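Appr-1-p processing domain protein (Thermus aquaticus Y51MC23, PDB 5M31) is of unknown function but belongs to the macro domain family, an alpha/beta fold with a mixed sheet flanked by helices. Local coordinates at residues 29-34 with 84-89; 68-73 with 107-112. All blocks are in the same frame, centred on the assembly; numbering follows the deposited sequence. Where two conformers were deposited one is given.

Interaction 1: residues 29-34 with 84-89; sequences NTVNTV and IFNFPT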
loop_
_atom_site.group_PDB
_atom_site.type_symbol
_atom_site.label_atom_id
_atom_site.label_comp_id
_atom_site.label_asym_id
_atom_site.label_seq_id
_atom_site.Cartn_x
_atom_site.Cartn_y
_atom_site.Cartn_z
ATOM N N ASN A 29 1.670 1.001 -2.259
ATOM C CA ASN A 29 2.948 1.692 -2.079
ATOM C C ASN A 29 2.952 2.212 -0.651
ATOM O O ASN A 29 1.978 2.806 -0.223
ATOM C CB ASN A 29 2.957 2.877 -3.014
ATOM C CG ASN A 29 4.214 3.662 -2.949
ATOM O OD1 ASN A 29 5.246 3.145 -2.595
ATOM N ND2 ASN A 29 4.169 4.866 -3.454
ATOM N N THR A 30 4.029 1.996 0.070
ATOM C CA THR A 30 4.118 2.463 1.465
ATOM C C THR A 30 4.786 3.847 1.461
ATOM O O THR A 30 5.898 4.027 0.906
ATOM C CB THR A 30 4.859 1.447 2.348
ATOM O OG1 THR A 30 6.011 0.976 1.669
ATOM C CG2 THR A 30 3.951 0.280 2.712
ATOM N N VAL A 31 4.088 4.842 2.019
ATOM C CA VAL A 31 4.490 6.209 1.852
ATOM C C VAL A 31 4.546 6.930 3.205
ATOM O O VAL A 31 4.217 6.370 4.249
ATOM C CB VAL A 31 3.618 6.992 0.852
ATOM C CG1 VAL A 31 3.679 6.309 -0.493
ATOM C CG2 VAL A 31 2.185 7.115 1.366
ATOM N N ASN A 32 5.010 8.140 3.149
ATOM C CA ASN A 32 4.903 9.080 4.288
ATOM C C ASN A 32 3.948 10.194 3.906
ATOM O O ASN A 32 3.317 10.154 2.820
ATOM C CB ASN A 32 6.265 9.649 4.624
ATOM C CG ASN A 32 6.907 10.371 3.436
ATOM O OD1 ASN A 32 6.510 11.465 3.063
ATOM N ND2 ASN A 32 7.851 9.697 2.789
ATOM N N THR A 33 3.735 11.138 4.814
ATOM C CA THR A 33 2.722 12.163 4.601
ATOM C C THR A 33 3.306 13.495 4.210
ATOM O O THR A 33 2.578 14.480 4.109
ATOM C CB THR A 33 1.856 12.351 5.854
ATOM O OG1 THR A 33 2.657 12.968 6.872
ATOM C CG2 THR A 33 1.265 11.020 6.309
ATOM N N VAL A 34 4.612 13.556 4.032
ATOM C CA VAL A 34 5.290 14.826 3.692
ATOM C C VAL A 34 5.723 15.000 2.227
ATOM O O VAL A 34 6.301 16.018 1.882
ATOM C CB VAL A 34 6.438 15.139 4.700
ATOM C CG1 VAL A 34 5.873 15.087 6.103
ATOM C CG2 VAL A 34 7.609 14.177 4.561
ATOM N N ILE A 84 -2.938 2.720 -7.816
ATOM C CA ILE A 84 -1.846 2.773 -6.827
ATOM C C ILE A 84 -2.415 3.263 -5.503
ATOM O O ILE A 84 -3.046 4.303 -5.492
ATOM C CB ILE A 84 -0.734 3.706 -7.270
ATOM C CG1 ILE A 84 -0.228 3.377 -8.686
ATOM C CG2 ILE A 84 0.441 3.603 -6.257
ATOM C CD1 ILE A 84 0.367 2.021 -8.833
ATOM N N PHE A 85 -2.355 2.416 -4.455
ATOM C CA PHE A 85 -2.881 2.724 -3.138
ATOM C C PHE A 85 -1.681 3.171 -2.288
ATOM O O PHE A 85 -0.872 2.309 -1.908
ATOM C CB PHE A 85 -3.469 1.519 -2.479
ATOM C CG PHE A 85 -4.903 1.165 -2.915
ATOM C CD1 PHE A 85 -5.339 1.242 -4.207
ATOM C CD2 PHE A 85 -5.743 0.590 -2.002
ATOM C CE1 PHE A 85 -6.674 0.839 -4.558
ATOM C CE2 PHE A 85 -7.031 0.170 -2.325
ATOM C CZ PHE A 85 -7.503 0.329 -3.610
ATOM N N ASN A 86 -1.585 4.475 -2.064
ATOM C CA ASN A 86 -0.433 5.073 -1.383
ATOM C C ASN A 86 -0.797 5.068 0.100
ATOM O O ASN A 86 -1.629 5.837 0.536
ATOM C CB ASN A 86 -0.106 6.454 -1.918
ATOM C CG ASN A 86 0.294 6.459 -3.386
ATOM O OD1 ASN A 86 1.434 6.121 -3.750
ATOM N ND2 ASN A 86 -0.707 6.759 -4.283
ATOM N N PHE A 87 -0.195 4.108 0.803
ATOM C CA PHE A 87 -0.545 3.714 2.227
ATOM C C PHE A 87 0.477 4.361 3.151
ATOM O O PHE A 87 1.617 3.945 3.174
ATOM C CB PHE A 87 -0.450 2.164 2.266
ATOM C CG PHE A 87 -0.855 1.516 3.548
ATOM C CD1 PHE A 87 -0.149 1.706 4.713
ATOM C CD2 PHE A 87 -1.825 0.555 3.558
ATOM C CE1 PHE A 87 -0.461 1.027 5.879
ATOM C CE2 PHE A 87 -2.124 -0.170 4.707
ATOM C CZ PHE A 87 -1.454 0.082 5.869
ATOM N N PRO A 88 0.068 5.362 3.921
ATOM C CA PRO A 88 1.022 5.981 4.823
ATOM C C PRO A 88 1.401 5.052 5.996
ATOM O O PRO A 88 0.531 4.530 6.664
ATOM C CB PRO A 88 0.258 7.243 5.321
ATOM C CG PRO A 88 -0.847 7.419 4.366
ATOM C CD PRO A 88 -1.215 6.074 3.916
ATOM N N THR A 89 2.695 4.880 6.285
ATOM C CA THR A 89 3.083 4.071 7.419
ATOM C C THR A 89 3.804 4.914 8.427
ATOM O O THR A 89 4.197 4.424 9.443
ATOM C CB THR A 89 4.044 2.949 7.058
ATOM O OG1 THR A 89 5.249 3.499 6.532
ATOM C CG2 THR A 89 3.465 2.018 5.986
HETATM O O HOH W 1 6.514 4.191 4.319
#
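N29 carries its CG anti to the backbone N (chi1 -179°), while N86 carries its CG beside the backbone N (chi1 -63°). These torsions bring the two carboxamides together on one face of the sheet. N29 ND2 donates to N86 OD1 at 3.0 Å, nearly straight and in the plane of the accepting carbonyl. The two amide planes are 72° apart, so the groups meet obliquely and do not stack. N86 ND2 is held by the side chain of N52 and by F71 O, which fixes which way the N86 amide is flipped.

The strands run parallel, with N29, T30 and V31 opposite N86, F87 and P88. Four backbone bonds join them. N29 N gives to F85 O at 2.9 Å, and N29 O takes F87 N at 2.7 Å, nearly along the C=O axis. V31 N then gives to F87 O, and V31 O takes T89 N at 2.9 Å. T89 OG1 is hydrogen-bonded to S97 OG and also to a water (2.6 Å from T89 OG1), which gives a weak bond to V31 O. V31 shares the face of the two asparagines. Its CG1 lies 4.0 Å from N86 OD1, and its CG2 rests over the backbone of F87. T30 CG2 meets T89 CG2 at 3.7 Å. N32 OD1 accepts from V34 N in an Asx turn.

This is an interior parallel pair of the macro domain sheet, strand 83-88 lying one in from edge strand 71-74. Helix 40-48 packs on N29 and T30, helix 99-116 packs on F85, and strand 71-74 bonds to the outer edge of strand 83-88.

Interaction 2: residues 68-73 with 107-112; sequences GRIFVY and KDLVCR
The 68-73 segment, a loop leading into strand 71-74, passes beside residues 107-112 of helix 99-116, with G68 nearest D108 (CA atoms 5.9 Å apart). G68 has positive phi (77°), a backbone that by itself favours glycine, and from I70 onward the chain is extended into the strand. D108 has its CG anti to the backbone N (chi1 -156°). Its OD2 accepts I70 N at 2.9 Å through the anti lone pair, and its CG lies 3.3 Å from G68 O. The carboxylate thus ties the loop before the strand to the side of the helix.

I70 slides past D108 in the opposite sense and drives its CD1 against the helix backbone. CD1 is 3.3 Å from L109 CA, a tight contact, and 3.7 Å from L109 CB. In the macro domain fold this is a helix packing on the sheet near its edge strand, 71-74; F85 of the next strand touches I70, L109 and R112.

R112 bends at chi2 and chi3, and meets V72 tip to tip. V72 CG2 sits over one guanidinium face, 3.5 Å from NH1 and offset toward the rim. I70 O lies at the guanidinium edge. A water accepts from both V72 N and R112 NH1 (2.5 Å), and R112 NE makes a salt bridge with E115.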
loop_
_atom_site.group_PDB
_atom_site.type_symbol
_atom_site.label_atom_id
_atom_site.label_comp_id
_atom_site.label_asym_id
_atom_site.label_seq_id
_atom_site.Cartn_x
_atom_site.Cartn_y
_atom_site.Cartn_z
ATOM N N GLY A 68 -4.085 6.593 8.300
ATOM C CA GLY A 68 -5.414 5.990 8.174
ATOM C C GLY A 68 -6.175 6.504 6.997
ATOM O O GLY A 68 -7.381 6.240 6.894
ATOM N N ARG A 69 -5.503 7.213 6.072
ATOM C CA ARG A 69 -6.176 7.813 4.915
ATOM C C ARG A 69 -5.322 7.562 3.672
ATOM O O ARG A 69 -4.491 8.351 3.304
ATOM C CB ARG A 69 -6.531 9.259 5.163
ATOM C CG ARG A 69 -7.433 9.935 4.151
ATOM C CD ARG A 69 -7.670 11.343 4.487
ATOM N NE ARG A 69 -8.407 11.976 3.412
ATOM C CZ ARG A 69 -8.572 13.286 3.300
ATOM N NH1 ARG A 69 -8.062 14.108 4.200
ATOM N NH2 ARG A 69 -9.283 13.757 2.295
ATOM N N ILE A 70 -5.583 6.420 3.028
ATOM C CA ILE A 70 -4.875 6.018 1.826
ATOM C C ILE A 70 -5.174 6.988 0.713
ATOM O O ILE A 70 -6.353 7.348 0.457
ATOM C CB ILE A 70 -5.296 4.586 1.414
ATOM C CG1 ILE A 70 -4.779 3.624 2.503
ATOM C CG2 ILE A 70 -4.774 4.225 0.018
ATOM C CD1 ILE A 70 -5.269 2.222 2.413
ATOM N N PHE A 71 -4.156 7.357 -0.022
ATOM C CA PHE A 71 -4.342 8.149 -1.213
ATOM C C PHE A 71 -4.281 7.245 -2.439
ATOM O O PHE A 71 -3.253 6.675 -2.703
ATOM C CB PHE A 71 -3.286 9.232 -1.320
ATOM C CG PHE A 71 -3.325 9.960 -2.649
ATOM C CD1 PHE A 71 -4.409 10.727 -2.976
ATOM C CD2 PHE A 71 -2.302 9.795 -3.613
ATOM C CE1 PHE A 71 -4.520 11.321 -4.229
ATOM C CE2 PHE A 71 -2.398 10.436 -4.843
ATOM C CZ PHE A 71 -3.501 11.178 -5.155
ATOM N N VAL A 72 -5.415 7.112 -3.157
ATOM C CA VAL A 72 -5.501 6.251 -4.316
ATOM C C VAL A 72 -5.350 7.051 -5.583
ATOM O O VAL A 72 -5.962 8.145 -5.724
ATOM C CB VAL A 72 -6.845 5.486 -4.361
ATOM C CG1 VAL A 72 -6.916 4.633 -5.621
ATOM C CG2 VAL A 72 -6.980 4.588 -3.161
ATOM N N TYR A 73 -4.491 6.581 -6.468
ATOM C CA TYR A 73 -4.360 7.156 -7.809
ATOM C C TYR A 73 -4.894 6.158 -8.849
ATOM O O TYR A 73 -4.530 4.963 -8.807
ATOM C CB TYR A 73 -2.907 7.527 -8.132
ATOM C CG TYR A 73 -2.727 8.158 -9.483
ATOM C CD1 TYR A 73 -3.227 9.465 -9.751
ATOM C CD2 TYR A 73 -2.178 7.442 -10.563
ATOM C CE1 TYR A 73 -3.074 10.033 -10.991
ATOM C CE2 TYR A 73 -2.030 8.031 -11.802
ATOM C CZ TYR A 73 -2.524 9.289 -12.029
ATOM O OH TYR A 73 -2.362 9.872 -13.254
ATOM N N LYS A 107 -7.294 -0.910 8.014
ATOM C CA LYS A 107 -8.708 -0.614 8.041
ATOM C C LYS A 107 -9.082 0.198 6.797
ATOM O O LYS A 107 -10.102 -0.088 6.139
ATOM C CB LYS A 107 -9.099 0.154 9.320
ATOM C CG LYS A 107 -9.001 -0.653 10.612
ATOM C CD LYS A 107 -9.837 -0.021 11.724
ATOM C CE LYS A 107 -10.194 -1.027 12.813
ATOM N NZ LYS A 107 -9.077 -1.320 13.754
ATOM N N ASP A 108 -8.304 1.221 6.466
ATOM C CA ASP A 108 -8.663 2.028 5.323
ATOM C C ASP A 108 -8.425 1.312 4.026
ATOM O O ASP A 108 -9.054 1.601 3.022
ATOM C CB ASP A 108 -7.920 3.341 5.307
ATOM C CG ASP A 108 -8.659 4.404 4.516
ATOM O OD1 ASP A 108 -9.896 4.499 4.664
ATOM O OD2 ASP A 108 -8.051 5.055 3.662
ATOM N N LEU A 109 -7.487 0.385 4.038
ATOM C CA LEU A 109 -7.237 -0.444 2.842
ATOM C C LEU A 109 -8.469 -1.248 2.474
ATOM O O LEU A 109 -8.876 -1.293 1.295
ATOM C CB LEU A 109 -6.066 -1.347 3.101
ATOM C CG LEU A 109 -5.645 -2.269 1.942
ATOM C CD1 LEU A 109 -5.366 -1.471 0.701
ATOM C CD2 LEU A 109 -4.417 -3.020 2.391
ATOM N N VAL A 110 -9.085 -1.859 3.461
ATOM C CA VAL A 110 -10.330 -2.564 3.271
ATOM C C VAL A 110 -11.376 -1.610 2.715
ATOM O O VAL A 110 -12.031 -1.923 1.681
ATOM C CB VAL A 110 -10.830 -3.204 4.551
ATOM C CG1 VAL A 110 -12.272 -3.703 4.435
ATOM C CG2 VAL A 110 -9.883 -4.334 4.921
ATOM N N CYS A 111 -11.505 -0.430 3.316
ATOM C CA CYS A 111 -12.453 0.597 2.820
ATOM C C CYS A 111 -12.258 0.905 1.341
ATOM O O CYS A 111 -13.233 0.929 0.573
ATOM C CB CYS A 111 -12.302 1.880 3.606
ATOM S SG CYS A 111 -12.792 1.660 5.320
ATOM N N ARG A 112 -11.021 1.148 0.907
ATOM C CA ARG A 112 -10.781 1.592 -0.475
ATOM C C ARG A 112 -10.992 0.444 -1.448
ATOM O O ARG A 112 -11.477 0.662 -2.555
ATOM C CB ARG A 112 -9.367 2.103 -0.679
ATOM C CG ARG A 112 -9.071 3.518 -0.182
ATOM C CD ARG A 112 -10.225 4.480 -0.086
ATOM N NE ARG A 112 -10.634 5.062 -1.362
ATOM C CZ ARG A 112 -10.004 6.065 -1.978
ATOM N NH1 ARG A 112 -9.043 6.709 -1.359
ATOM N NH2 ARG A 112 -10.376 6.451 -3.207
HETATM O O HOH W 2 -7.822 8.618 -2.386
#

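The centres of interactions 1 and 2 lie about 10 Å apart, and both reach the same mixed sheet of the macro domain. Their segments alternate along the chain: 29-34, 68-73, 84-89, 107-112. Strand 83-88 links them: it pairs in parallel with strand 26-31 in interaction 1 and antiparallel with edge strand 71-74, the strand of interaction 2. N86 N with F71 O and Y73 N with I84 O are probable backbone hydrogen bonds between 83-88 and 71-74. The F85 ring packs on L109 and R112 of helix 99-116. Interaction 1 therefore lies in the buried interior of the sheet, and interaction 2 joins its edge to a flanking helix.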